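Local coordinates for protein dTDP-4-dehydrorhamnose reductase (Bacillus anthracis, PDB 3SC6) that binds NADP and probably catalyses the NADPH-dependent reduction of dTDP-4-dehydrorhamnose to dTDP-L-rhamnose in the rhamnose biosynthetic pathway, at residues 178-183 with 235-240; 5-10 with 56-61; 185-190 with 211-216; 119-124 with 259-264; 147-152 with 202-207. One frame throughout, in Å; residues are numbered along the deposited sequence. Where two conformers were deposited one is given.

Interactions 2, 3 and 5 all reach the main Rossmann-type sheet, whereas interaction 1 is a separate two-stranded parallel sheet about 43 Å from interaction 2, centre to centre. Interactions 2 and 3 are mostly buried; 1, 4 and 5 lie nearer the surface. The chemistry follows place: ladders of backbone bonds in 1 and 2, a buried carboxamide bridging a strand end in 3, in 4 a turn carboxylate at helix amides and a sulfur beside a ring, and rings on backbone with no direct hydrogen bond in 5. Strand 185-190 of interaction 3 neighbours strand 148-157 of interaction 5, and Val212 N bonds to Arg152 O; His211 O meets His259 ND1, tying 3 to 4.

Interaction 1: 178-183 with 235-240; sequences ISVVAD and VNVLPV
Val240 O is approached by two groups of segment 178-183: the amide N of Ala182 at 3.0 Å, lying in the carbonyl plane, and the CA-H of Val181. This closes the ladder of a small parallel two-stranded sheet, strands 177-181 and 236-240, which stands apart from the main Rossmann-type sheet. The strand axes diverge by 40°, and Val181 and Val240, although bridged, send their side chains apart. The same double approach recurs up the ladder. Ile178 O takes Leu238 N at 3.0 Å, a donor well above the carbonyl plane, together with Val237 CA, while Leu238 O takes Val180 N and Ser179 CA. At the far end Ile178 N reaches Asn236 O at 2.9 Å, and the bond from Val240 N to Val180 O is weak.

The two faces differ. Ile178, Val180, Val237 and Pro239 turn to one side, where helices 164-172 and 220-231 pack on them through Met168 and Phe221; there Val180 CG2 lies 4.1 Å from Val237 CG1, the two side chains crossing obliquely. Ser179 and Leu238 line the exposed face. With its CG1 anti to the carbonyl carbon (chi1 -63°), Val240 sets that methyl 3.7 Å from Ser179 CB.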
# COMPACT_ATOMS: atom_id res chain seq x y z
N ILE A 178 6.14 -10.77 -24.92
CA ILE A 178 6.71 -10.48 -23.60
C ILE A 178 6.20 -11.48 -22.56
O ILE A 178 5.00 -11.69 -22.43
CB ILE A 178 6.41 -9.02 -23.18
CG1 ILE A 178 7.13 -8.68 -21.87
CG2 ILE A 178 4.90 -8.79 -23.07
CD1 ILE A 178 6.91 -7.25 -21.42
N SER A 179 7.13 -12.09 -21.84
CA SER A 179 6.77 -13.08 -20.82
C SER A 179 6.55 -12.48 -19.43
O SER A 179 7.38 -11.72 -18.93
CB SER A 179 7.83 -14.19 -20.77
OG SER A 179 9.11 -13.66 -20.48
N VAL A 180 5.43 -12.85 -18.82
CA VAL A 180 5.04 -12.38 -17.49
C VAL A 180 4.61 -13.54 -16.60
O VAL A 180 3.94 -14.47 -17.06
CB VAL A 180 3.85 -11.40 -17.59
CG1 VAL A 180 3.38 -11.00 -16.20
CG2 VAL A 180 4.23 -10.19 -18.43
N VAL A 181 4.97 -13.49 -15.32
CA VAL A 181 4.60 -14.54 -14.38
C VAL A 181 3.09 -14.78 -14.40
O VAL A 181 2.31 -13.83 -14.49
CB VAL A 181 5.05 -14.19 -12.94
CG1 VAL A 181 4.60 -15.25 -11.96
CG2 VAL A 181 6.57 -14.02 -12.88
N ALA A 182 2.67 -16.05 -14.34
CA ALA A 182 1.25 -16.39 -14.36
C ALA A 182 0.82 -17.38 -13.26
O ALA A 182 -0.32 -17.85 -13.26
CB ALA A 182 0.88 -16.96 -15.73
N ASP A 183 1.72 -17.68 -12.33
CA ASP A 183 1.40 -18.61 -11.24
C ASP A 183 1.28 -17.89 -9.89
O ASP A 183 1.38 -18.52 -8.83
CB ASP A 183 2.43 -19.75 -11.18
CG ASP A 183 3.85 -19.25 -10.98
OD1 ASP A 183 4.76 -20.10 -10.89
OD2 ASP A 183 4.05 -18.02 -10.94
N VAL A 235 0.28 -7.06 -28.72
CA VAL A 235 1.48 -7.73 -28.23
C VAL A 235 1.08 -9.03 -27.52
O VAL A 235 0.05 -9.09 -26.86
CB VAL A 235 2.24 -6.84 -27.23
CG1 VAL A 235 3.44 -7.59 -26.66
CG2 VAL A 235 2.68 -5.54 -27.91
N ASN A 236 1.91 -10.06 -27.66
CA ASN A 236 1.64 -11.35 -27.03
C ASN A 236 2.25 -11.44 -25.65
O ASN A 236 3.26 -10.79 -25.36
CB ASN A 236 2.19 -12.48 -27.89
CG ASN A 236 1.59 -12.51 -29.27
OD1 ASN A 236 0.70 -11.72 -29.59
ND2 ASN A 236 2.08 -13.42 -30.10
N VAL A 237 1.64 -12.25 -24.79
CA VAL A 237 2.13 -12.44 -23.43
C VAL A 237 2.33 -13.94 -23.18
O VAL A 237 1.40 -14.73 -23.35
CB VAL A 237 1.16 -11.86 -22.40
CG1 VAL A 237 1.68 -12.10 -20.99
CG2 VAL A 237 0.96 -10.37 -22.64
N LEU A 238 3.54 -14.32 -22.79
CA LEU A 238 3.86 -15.72 -22.53
C LEU A 238 3.85 -16.01 -21.03
O LEU A 238 4.57 -15.37 -20.27
CB LEU A 238 5.24 -16.06 -23.11
CG LEU A 238 5.40 -15.84 -24.62
CD1 LEU A 238 6.83 -16.13 -25.06
CD2 LEU A 238 4.42 -16.69 -25.41
N PRO A 239 3.04 -17.00 -20.60
CA PRO A 239 2.96 -17.34 -19.18
C PRO A 239 4.18 -18.12 -18.69
O PRO A 239 4.51 -19.16 -19.25
CB PRO A 239 1.72 -18.23 -19.12
CG PRO A 239 1.65 -18.87 -20.45
CD PRO A 239 2.20 -17.88 -21.43
N VAL A 240 4.84 -17.61 -17.66
CA VAL A 240 6.02 -18.26 -17.09
C VAL A 240 5.85 -18.51 -15.60
O VAL A 240 5.05 -17.85 -14.93
CB VAL A 240 7.30 -17.43 -17.33
CG1 VAL A 240 7.58 -17.30 -18.82
CG2 VAL A 240 7.19 -16.06 -16.68

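Interaction 2: 5-10 with 56-61; sequences KERVII and RPHIII
Ile9 and Pro57 form the close apolar part of this contact, Ile9 CD1 reaching Pro57 CG at 3.4 Å, with Ile9 CG1 also near Pro57 CG and CB. On the other face of the sheet, Val8 CG1 lies 3.7 Å from Ile59 CB, the two side chains side by side and pointing the same way. The backbone is equally regular here: Ile9 N bonds to Ile59 O, and Ile61 N to Ile9 O at 2.9 Å, nearly along the C=O axis. Axes 22° apart and three parallel bridges show adjacent parallel strands, here inside the Rossmann-type sheet. Strand 30-35 pairs with the other edge of strand 6-11, Leu21 of helix 16-24 touches Ile10 and Ile61, and the Ile61 side chain is about 9 Å from the bound NADP.

Toward the solvent side, at the start of both segments, the ladder gives way to polar side chains. Arg7 O is held by two donors, Ile59 N at 3.2 Å and His58 N, the latter bond being less straight. His58 ND1 in turn accepts from Arg7 N at 3.1 Å, the donor tilted 16° from the ring plane. Glu6 CG sits over one face of that imidazole, 3.9 Å from its centroid. The extended Arg7 chain passes His58 CE1, which lies over one guanidinium face, and its NH2 meets Arg56 O in the guanidinium plane at 2.9 Å.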
# COMPACT_ATOMS: atom_id res chain seq x y z
N LYS A 5 -10.99 23.09 10.14
CA LYS A 5 -9.81 23.17 9.23
C LYS A 5 -8.73 22.25 9.82
O LYS A 5 -7.70 22.73 10.30
CB LYS A 5 -9.31 24.61 9.18
CG LYS A 5 -8.24 24.90 8.13
CD LYS A 5 -8.78 24.73 6.70
CE LYS A 5 -7.75 25.13 5.64
NZ LYS A 5 -8.27 25.03 4.26
N GLU A 6 -8.97 20.95 9.78
CA GLU A 6 -8.01 19.98 10.33
C GLU A 6 -6.65 19.96 9.61
O GLU A 6 -6.52 20.40 8.48
CB GLU A 6 -8.64 18.60 10.43
CG GLU A 6 -9.85 18.59 11.36
CD GLU A 6 -10.50 17.24 11.48
OE1 GLU A 6 -10.02 16.28 10.84
OE2 GLU A 6 -11.51 17.14 12.21
N ARG A 7 -5.66 19.40 10.30
CA ARG A 7 -4.28 19.31 9.82
C ARG A 7 -3.92 17.86 9.60
O ARG A 7 -4.18 17.03 10.47
CB ARG A 7 -3.44 19.82 10.96
CG ARG A 7 -3.98 21.11 11.49
CD ARG A 7 -3.47 21.35 12.86
NE ARG A 7 -4.26 22.40 13.47
CZ ARG A 7 -4.27 22.68 14.76
NH1 ARG A 7 -5.05 23.65 15.22
NH2 ARG A 7 -3.53 21.96 15.60
N VAL A 8 -3.28 17.55 8.48
CA VAL A 8 -2.89 16.17 8.20
C VAL A 8 -1.43 16.08 7.77
O VAL A 8 -0.99 16.83 6.90
CB VAL A 8 -3.75 15.55 7.07
CG1 VAL A 8 -5.21 15.58 7.44
CG2 VAL A 8 -3.55 16.29 5.77
N ILE A 9 -0.69 15.17 8.39
CA ILE A 9 0.71 14.97 8.06
C ILE A 9 0.84 13.68 7.26
O ILE A 9 0.19 12.69 7.56
CB ILE A 9 1.62 14.87 9.30
CG1 ILE A 9 1.67 16.21 10.03
CG2 ILE A 9 3.03 14.49 8.91
CD1 ILE A 9 2.60 16.21 11.24
N ILE A 10 1.67 13.72 6.21
CA ILE A 10 1.90 12.55 5.36
C ILE A 10 3.38 12.20 5.36
O ILE A 10 4.21 13.00 4.93
CB ILE A 10 1.45 12.79 3.91
CG1 ILE A 10 -0.04 13.14 3.86
CG2 ILE A 10 1.71 11.57 3.07
CD1 ILE A 10 -0.57 13.38 2.47
N ARG A 56 1.30 19.66 15.23
CA ARG A 56 0.26 19.07 16.07
C ARG A 56 -0.98 18.80 15.22
O ARG A 56 -1.97 19.54 15.28
CB ARG A 56 -0.02 19.96 17.28
CG ARG A 56 -0.98 19.36 18.27
CD ARG A 56 -1.07 20.20 19.52
NE ARG A 56 -1.93 19.57 20.52
CZ ARG A 56 -2.13 20.04 21.74
NH1 ARG A 56 -1.51 21.14 22.15
NH2 ARG A 56 -2.93 19.39 22.57
N PRO A 57 -0.93 17.72 14.42
CA PRO A 57 -1.99 17.31 13.51
C PRO A 57 -3.11 16.44 14.06
O PRO A 57 -2.92 15.69 15.02
CB PRO A 57 -1.23 16.51 12.46
CG PRO A 57 -0.14 15.86 13.23
CD PRO A 57 0.23 16.82 14.33
N HIS A 58 -4.27 16.55 13.43
CA HIS A 58 -5.44 15.79 13.81
C HIS A 58 -5.33 14.39 13.20
O HIS A 58 -5.77 13.41 13.79
CB HIS A 58 -6.73 16.44 13.29
CG HIS A 58 -7.01 17.80 13.86
ND1 HIS A 58 -6.57 18.96 13.27
CD2 HIS A 58 -7.71 18.18 14.96
CE1 HIS A 58 -6.97 20.00 13.99
NE2 HIS A 58 -7.66 19.55 15.02
N ILE A 59 -4.74 14.32 12.01
CA ILE A 59 -4.57 13.06 11.30
C ILE A 59 -3.15 12.87 10.79
O ILE A 59 -2.47 13.83 10.47
CB ILE A 59 -5.52 13.02 10.08
CG1 ILE A 59 -6.93 13.48 10.48
CG2 ILE A 59 -5.56 11.63 9.47
CD1 ILE A 59 -7.90 13.53 9.34
N ILE A 60 -2.72 11.61 10.74
CA ILE A 60 -1.39 11.29 10.25
C ILE A 60 -1.46 10.06 9.36
O ILE A 60 -1.77 8.96 9.83
CB ILE A 60 -0.37 11.01 11.37
CG1 ILE A 60 -0.17 12.24 12.25
CG2 ILE A 60 0.97 10.63 10.76
CD1 ILE A 60 0.86 12.03 13.35
N ILE A 61 -1.20 10.25 8.08
CA ILE A 61 -1.23 9.16 7.12
C ILE A 61 0.21 8.73 6.95
O ILE A 61 1.00 9.39 6.28
CB ILE A 61 -1.84 9.58 5.80
CG1 ILE A 61 -3.24 10.16 6.04
CG2 ILE A 61 -1.88 8.40 4.86
CD1 ILE A 61 -3.92 10.64 4.79

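Interaction 3: 185-190 with 211-216; sequences IGSPTY and HVSNTG
The flat carboxamide of Asn214 lies with one face toward the backbone of Pro188-Tyr190: Pro188 O, Thr189 CA and Tyr190 N are all on that side of the plane, Thr189 CA 3.9 Å from CG. Tyr190 N donates to OD1 at 3.3 Å with a nearly straight N-H (164°), but it comes from 44° above the carboxamide plane. Pro188 O stands 3.2 Å from the same OD1 without a hydrogen bond, as both are acceptors. Over that face too, Thr189 CG2 comes 4.1 Å from ND2.

Asn214 also uses its backbone. Its N gives a weak bond to Thr189 OG1 at 3.3 Å, a hydroxyl whose stronger partner is Ser154 O on strand 148-157. Thr189 chi1 of -61° sets OG1 anti to the carbonyl carbon, where it also meets Ser213 CA at 3.2 Å. Further along, Ser187 CB meets both Gly216 O, at 3.3 Å, and Asn214 O. Trp273 of helix 273-283 adjoins both Pro188 and Asn214.

Tyr190 is the N-cap residue of helix 191-202, and the Thr189 side chain is about 8 Å from the bound NADP. In Rossmann folds the nucleotide lies at the C-terminal ends of the parallel strands, and the strand-to-helix turn at Thr189-Tyr190 is consistent with this.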
# COMPACT_ATOMS: atom_id res chain seq x y z
N ILE A 185 -1.37 -15.26 -8.16
CA ILE A 185 -2.63 -14.55 -8.22
C ILE A 185 -2.67 -13.42 -7.19
O ILE A 185 -2.16 -13.57 -6.08
CB ILE A 185 -3.82 -15.50 -8.00
CG1 ILE A 185 -3.82 -16.60 -9.07
CG2 ILE A 185 -5.14 -14.75 -8.02
CD1 ILE A 185 -4.96 -17.59 -8.94
N GLY A 186 -3.26 -12.30 -7.58
CA GLY A 186 -3.37 -11.14 -6.70
C GLY A 186 -4.47 -10.20 -7.14
O GLY A 186 -5.28 -10.54 -8.00
N SER A 187 -4.51 -9.02 -6.54
CA SER A 187 -5.53 -8.04 -6.87
C SER A 187 -4.94 -6.63 -7.01
O SER A 187 -4.67 -5.96 -6.00
CB SER A 187 -6.63 -8.05 -5.82
OG SER A 187 -6.10 -7.74 -4.55
N PRO A 188 -4.73 -6.18 -8.25
CA PRO A 188 -4.17 -4.86 -8.52
C PRO A 188 -4.99 -3.76 -7.86
O PRO A 188 -6.21 -3.73 -8.03
CB PRO A 188 -4.26 -4.74 -10.04
CG PRO A 188 -4.30 -6.14 -10.54
CD PRO A 188 -4.95 -6.95 -9.48
N THR A 189 -4.33 -2.87 -7.13
CA THR A 189 -5.02 -1.78 -6.45
C THR A 189 -4.50 -0.42 -6.90
O THR A 189 -3.33 -0.10 -6.70
CB THR A 189 -4.85 -1.89 -4.93
OG1 THR A 189 -5.42 -3.13 -4.48
CG2 THR A 189 -5.54 -0.74 -4.24
N TYR A 190 -5.39 0.37 -7.49
CA TYR A 190 -5.03 1.71 -7.95
C TYR A 190 -5.15 2.76 -6.85
O TYR A 190 -6.22 2.99 -6.30
CB TYR A 190 -5.82 2.08 -9.22
CG TYR A 190 -5.65 3.52 -9.66
CD1 TYR A 190 -4.40 4.11 -9.69
CD2 TYR A 190 -6.72 4.23 -10.18
CE1 TYR A 190 -4.24 5.41 -10.12
CE2 TYR A 190 -6.56 5.52 -10.63
CZ TYR A 190 -5.32 6.11 -10.60
OH TYR A 190 -5.15 7.40 -11.04
N HIS A 211 -8.84 -4.19 5.21
CA HIS A 211 -8.21 -4.63 3.98
C HIS A 211 -8.82 -3.81 2.86
O HIS A 211 -10.01 -3.93 2.58
CB HIS A 211 -8.38 -6.11 3.67
CG HIS A 211 -7.75 -7.03 4.67
ND1 HIS A 211 -8.14 -8.34 4.82
CD2 HIS A 211 -6.83 -6.79 5.63
CE1 HIS A 211 -7.42 -8.89 5.78
NE2 HIS A 211 -6.63 -7.97 6.30
N VAL A 212 -8.01 -2.97 2.22
CA VAL A 212 -8.48 -2.14 1.12
C VAL A 212 -7.72 -2.47 -0.16
O VAL A 212 -6.51 -2.26 -0.25
CB VAL A 212 -8.29 -0.65 1.43
CG1 VAL A 212 -8.79 0.20 0.26
CG2 VAL A 212 -9.04 -0.29 2.71
N SER A 213 -8.45 -3.00 -1.13
CA SER A 213 -7.90 -3.39 -2.42
C SER A 213 -9.03 -3.43 -3.40
O SER A 213 -10.19 -3.44 -2.99
CB SER A 213 -7.29 -4.78 -2.34
OG SER A 213 -6.26 -4.85 -1.38
N ASN A 214 -8.72 -3.47 -4.68
CA ASN A 214 -9.76 -3.54 -5.68
C ASN A 214 -10.32 -4.95 -5.68
O ASN A 214 -9.61 -5.91 -5.34
CB ASN A 214 -9.24 -3.14 -7.06
CG ASN A 214 -8.81 -1.68 -7.13
OD1 ASN A 214 -8.17 -1.26 -8.09
ND2 ASN A 214 -9.15 -0.91 -6.11
N THR A 215 -11.60 -5.07 -6.02
CA THR A 215 -12.30 -6.34 -6.06
C THR A 215 -11.77 -7.29 -7.13
O THR A 215 -11.20 -6.86 -8.13
CB THR A 215 -13.80 -6.11 -6.34
OG1 THR A 215 -14.35 -5.28 -5.31
CG2 THR A 215 -14.56 -7.43 -6.38
N GLY A 216 -11.97 -8.59 -6.90
CA GLY A 216 -11.55 -9.63 -7.83
C GLY A 216 -10.12 -10.10 -7.72
O GLY A 216 -9.24 -9.38 -7.24

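Interaction 4: 119-124 with 259-264; sequences DEFHNP and HNMLRL
Glu120, second residue of a type I beta turn from Asp119 to His122, faces the first turn of helix 260-264, its CA 7.1 Å from that of Met261. The Glu120 side chain bends at chi2 (68°), placing CD beside Met261 CG and N. OE2 accepts a weak bond from Met261 N at 3.4 Å. A water donates to the same oxygen at 2.6 Å and weakly accepts from Leu262 N. His211 N adds a further weak bond to OE2, tying the turn to strand 208-211.

A carboxylate at first-turn amides is a familiar arrangement at helix N-termini, and the helix end may stabilise its negative charge. Alongside, Asn260 CB lies 3.4 Å from Glu120 OE1, and Asn260 ND2 lies near the Asp119 side chain, the carboxylate and amide planes nearly perpendicular (89°). Met261 CG rests 3.4 Å from Glu120 CG, while SD, in a side chain bent at chi2 and chi3, lies beside Phe121 in a Met-aromatic contact. SD is 5.1 Å from the ring centroid, oblique at 52° off the normal, with CZ the nearest carbon.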
# COMPACT_ATOMS: atom_id res chain seq x y z
N ASP A 119 -9.42 -12.71 6.31
CA ASP A 119 -10.18 -11.56 6.81
C ASP A 119 -9.27 -10.85 7.80
O ASP A 119 -8.17 -11.33 8.10
CB ASP A 119 -11.53 -11.95 7.45
CG ASP A 119 -11.38 -12.77 8.72
OD1 ASP A 119 -12.42 -13.12 9.31
OD2 ASP A 119 -10.24 -13.05 9.14
N GLU A 120 -9.73 -9.72 8.32
CA GLU A 120 -8.93 -8.95 9.26
C GLU A 120 -8.71 -9.63 10.61
O GLU A 120 -7.85 -9.20 11.38
CB GLU A 120 -9.54 -7.57 9.49
CG GLU A 120 -9.74 -6.68 8.24
CD GLU A 120 -10.80 -7.19 7.25
OE1 GLU A 120 -11.38 -8.27 7.47
OE2 GLU A 120 -11.07 -6.48 6.26
N PHE A 121 -9.45 -10.69 10.90
CA PHE A 121 -9.31 -11.37 12.19
C PHE A 121 -8.34 -12.56 12.26
O PHE A 121 -7.99 -12.98 13.36
CB PHE A 121 -10.68 -11.79 12.70
CG PHE A 121 -11.64 -10.65 12.81
CD1 PHE A 121 -11.60 -9.81 13.91
CD2 PHE A 121 -12.58 -10.42 11.82
CE1 PHE A 121 -12.48 -8.75 14.01
CE2 PHE A 121 -13.46 -9.37 11.91
CZ PHE A 121 -13.41 -8.53 13.01
N HIS A 122 -7.94 -13.11 11.11
CA HIS A 122 -7.01 -14.24 11.13
C HIS A 122 -5.62 -13.79 11.58
O HIS A 122 -5.15 -12.72 11.20
CB HIS A 122 -6.93 -14.97 9.78
CG HIS A 122 -8.18 -15.69 9.39
ND1 HIS A 122 -8.84 -15.47 8.20
CD2 HIS A 122 -8.90 -16.63 10.05
CE1 HIS A 122 -9.91 -16.25 8.14
NE2 HIS A 122 -9.97 -16.96 9.25
N ASN A 123 -4.99 -14.63 12.39
CA ASN A 123 -3.65 -14.34 12.91
C ASN A 123 -2.66 -14.34 11.77
O ASN A 123 -2.55 -15.32 11.04
CB ASN A 123 -3.22 -15.38 13.95
CG ASN A 123 -4.12 -15.39 15.17
OD1 ASN A 123 -5.00 -14.55 15.32
ND2 ASN A 123 -3.89 -16.35 16.06
N PRO A 124 -1.94 -13.23 11.60
CA PRO A 124 -0.97 -13.17 10.51
C PRO A 124 0.19 -14.15 10.66
O PRO A 124 0.50 -14.61 11.76
CB PRO A 124 -0.48 -11.72 10.58
CG PRO A 124 -1.61 -10.98 11.19
CD PRO A 124 -2.13 -11.91 12.23
N HIS A 259 -12.93 -8.56 2.17
CA HIS A 259 -13.25 -7.21 2.62
C HIS A 259 -14.38 -7.17 3.66
O HIS A 259 -15.47 -6.66 3.38
CB HIS A 259 -13.57 -6.35 1.40
CG HIS A 259 -12.48 -6.35 0.37
ND1 HIS A 259 -11.40 -5.49 0.42
CD2 HIS A 259 -12.29 -7.12 -0.72
CE1 HIS A 259 -10.60 -5.72 -0.60
NE2 HIS A 259 -11.11 -6.71 -1.31
N ASN A 260 -14.10 -7.69 4.85
CA ASN A 260 -15.08 -7.71 5.93
C ASN A 260 -15.28 -6.36 6.61
O ASN A 260 -16.37 -5.79 6.54
CB ASN A 260 -14.72 -8.76 6.98
CG ASN A 260 -14.70 -10.17 6.42
OD1 ASN A 260 -14.96 -10.39 5.24
ND2 ASN A 260 -14.39 -11.14 7.27
N MET A 261 -14.24 -5.85 7.26
CA MET A 261 -14.34 -4.56 7.96
C MET A 261 -15.04 -3.46 7.16
O MET A 261 -15.87 -2.75 7.72
CB MET A 261 -12.96 -4.10 8.47
CG MET A 261 -12.39 -4.97 9.59
SD MET A 261 -13.31 -4.89 11.16
CE MET A 261 -13.09 -3.16 11.58
N LEU A 262 -14.72 -3.30 5.88
CA LEU A 262 -15.38 -2.28 5.06
C LEU A 262 -16.87 -2.56 4.99
O LEU A 262 -17.70 -1.67 5.20
CB LEU A 262 -14.82 -2.22 3.64
CG LEU A 262 -13.38 -1.77 3.43
CD1 LEU A 262 -13.00 -1.91 1.97
CD2 LEU A 262 -13.20 -0.33 3.91
N ARG A 263 -17.21 -3.80 4.70
CA ARG A 263 -18.60 -4.23 4.60
C ARG A 263 -19.32 -4.24 5.95
O ARG A 263 -20.52 -3.99 6.00
CB ARG A 263 -18.65 -5.59 3.89
CG ARG A 263 -19.99 -6.30 3.84
CD ARG A 263 -19.86 -7.53 2.94
NE ARG A 263 -18.69 -8.34 3.29
CZ ARG A 263 -18.68 -9.34 4.17
NH1 ARG A 263 -17.55 -10.00 4.40
NH2 ARG A 263 -19.78 -9.67 4.83
N LEU A 264 -18.59 -4.51 7.03
CA LEU A 264 -19.20 -4.52 8.36
C LEU A 264 -19.35 -3.10 8.93
O LEU A 264 -20.09 -2.89 9.89
CB LEU A 264 -18.38 -5.38 9.34
CG LEU A 264 -18.24 -6.88 9.07
CD1 LEU A 264 -17.30 -7.51 10.09
CD2 LEU A 264 -19.60 -7.57 9.08
O HOH W 1 -11.96 -4.64 4.60

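Interaction 5: 147-152 with 202-207; sequences KYFIVR and IHTSLY
Tyr207 can be followed along the start of strand 148-157. Its CB meets Tyr148 O at 3.1 Å, and CD1 turns toward Tyr148 N and, at 3.8 Å, Phe149 CZ. Further out, CE1 lies against Lys147 CA, CZ 3.5 Å from Lys147 CB, and OH 3.5 Å from Lys147 CG. Chi1 of -49° sets CG anti to the carbonyl carbon. One face of the ring lies on Lys147, whose CA stands over it 15° off the normal, a CH-pi contact. Ser205 O is above the opposite face, toward the rim.

Phe149 meets Tyr207 obliquely, centroids 5.3 Å apart and planes at 51°. Thr204 O approaches the Phe149 ring edge in plane, 3.5 Å from CZ; that oxygen accepts a hydrogen bond from Lys100 NZ.

Leu206 centres an inverse gamma turn, and Gly208 then hydrogen-bonds to Tyr148 and Ile150. Such a return from helix 191-202 into parallel strand 208-211 belongs to a Rossmann-type beta-alpha-beta unit.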
# COMPACT_ATOMS: atom_id res chain seq x y z
N LYS A 147 -5.97 5.29 18.45
CA LYS A 147 -6.79 5.98 17.45
C LYS A 147 -6.05 5.72 16.15
O LYS A 147 -5.28 6.57 15.70
CB LYS A 147 -6.87 7.48 17.71
CG LYS A 147 -7.50 7.89 19.03
CD LYS A 147 -7.50 9.41 19.15
CE LYS A 147 -8.12 9.88 20.45
NZ LYS A 147 -8.13 11.38 20.54
N TYR A 148 -6.29 4.56 15.56
CA TYR A 148 -5.62 4.20 14.32
C TYR A 148 -6.44 3.38 13.35
O TYR A 148 -7.48 2.82 13.69
CB TYR A 148 -4.37 3.36 14.66
CG TYR A 148 -4.71 2.12 15.44
CD1 TYR A 148 -5.16 0.97 14.79
CD2 TYR A 148 -4.59 2.07 16.82
CE1 TYR A 148 -5.49 -0.17 15.50
CE2 TYR A 148 -4.91 0.92 17.54
CZ TYR A 148 -5.36 -0.19 16.86
OH TYR A 148 -5.69 -1.34 17.54
N PHE A 149 -5.93 3.31 12.13
CA PHE A 149 -6.54 2.57 11.05
C PHE A 149 -5.42 1.82 10.35
O PHE A 149 -4.60 2.43 9.67
CB PHE A 149 -7.18 3.49 10.01
CG PHE A 149 -8.25 4.38 10.54
CD1 PHE A 149 -9.56 3.96 10.56
CD2 PHE A 149 -7.96 5.65 10.97
CE1 PHE A 149 -10.56 4.79 11.03
CE2 PHE A 149 -8.95 6.48 11.44
CZ PHE A 149 -10.25 6.05 11.47
N ILE A 150 -5.34 0.51 10.55
CA ILE A 150 -4.30 -0.27 9.89
C ILE A 150 -4.92 -0.65 8.56
O ILE A 150 -5.87 -1.43 8.52
CB ILE A 150 -3.88 -1.51 10.70
CG1 ILE A 150 -3.29 -1.09 12.04
CG2 ILE A 150 -2.84 -2.30 9.94
CD1 ILE A 150 -2.81 -2.24 12.89
N VAL A 151 -4.41 -0.07 7.48
CA VAL A 151 -4.94 -0.35 6.15
C VAL A 151 -4.00 -1.19 5.29
O VAL A 151 -3.02 -0.69 4.74
CB VAL A 151 -5.28 0.97 5.40
CG1 VAL A 151 -5.78 0.67 4.00
CG2 VAL A 151 -6.32 1.78 6.18
N ARG A 152 -4.32 -2.48 5.17
CA ARG A 152 -3.53 -3.40 4.37
C ARG A 152 -4.01 -3.34 2.93
O ARG A 152 -5.21 -3.40 2.68
CB ARG A 152 -3.70 -4.82 4.90
CG ARG A 152 -3.18 -5.00 6.30
CD ARG A 152 -3.59 -6.33 6.86
NE ARG A 152 -3.08 -6.51 8.21
CZ ARG A 152 -3.43 -7.50 9.02
NH1 ARG A 152 -4.36 -8.37 8.64
NH2 ARG A 152 -2.90 -7.59 10.23
N ILE A 202 -10.67 8.49 7.56
CA ILE A 202 -10.18 9.58 8.41
C ILE A 202 -11.29 10.51 8.95
O ILE A 202 -11.10 11.17 9.97
CB ILE A 202 -8.99 10.37 7.78
CG1 ILE A 202 -9.43 11.21 6.59
CG2 ILE A 202 -7.89 9.40 7.35
CD1 ILE A 202 -8.28 11.96 5.95
N HIS A 203 -12.44 10.57 8.27
CA HIS A 203 -13.57 11.42 8.74
C HIS A 203 -14.36 10.75 9.86
O HIS A 203 -15.28 11.35 10.40
CB HIS A 203 -14.55 11.77 7.61
CG HIS A 203 -14.00 12.70 6.59
ND1 HIS A 203 -13.28 12.28 5.49
CD2 HIS A 203 -14.09 14.05 6.47
CE1 HIS A 203 -12.94 13.33 4.76
NE2 HIS A 203 -13.43 14.41 5.33
N THR A 204 -14.01 9.52 10.20
CA THR A 204 -14.70 8.79 11.26
C THR A 204 -13.70 8.31 12.30
O THR A 204 -12.51 8.58 12.21
CB THR A 204 -15.42 7.55 10.69
OG1 THR A 204 -14.45 6.65 10.14
CG2 THR A 204 -16.42 7.96 9.63
N SER A 205 -14.21 7.59 13.30
CA SER A 205 -13.37 7.05 14.36
C SER A 205 -13.59 5.54 14.48
O SER A 205 -13.44 4.96 15.55
CB SER A 205 -13.67 7.74 15.69
OG SER A 205 -15.02 7.58 16.05
N LEU A 206 -13.94 4.91 13.36
CA LEU A 206 -14.18 3.47 13.29
C LEU A 206 -12.79 2.84 13.21
O LEU A 206 -12.44 2.23 12.20
CB LEU A 206 -14.96 3.15 12.01
CG LEU A 206 -16.30 3.89 11.80
CD1 LEU A 206 -16.88 3.59 10.44
CD2 LEU A 206 -17.31 3.58 12.89
N TYR A 207 -12.02 2.96 14.28
CA TYR A 207 -10.66 2.43 14.30
C TYR A 207 -10.60 0.92 14.16
O TYR A 207 -11.56 0.22 14.45
CB TYR A 207 -9.94 2.84 15.59
CG TYR A 207 -10.05 4.31 15.91
CD1 TYR A 207 -9.44 5.27 15.13
CD2 TYR A 207 -10.67 4.72 17.08
CE1 TYR A 207 -9.53 6.61 15.45
CE2 TYR A 207 -10.76 6.06 17.41
CZ TYR A 207 -10.19 7.00 16.59
OH TYR A 207 -10.27 8.33 16.93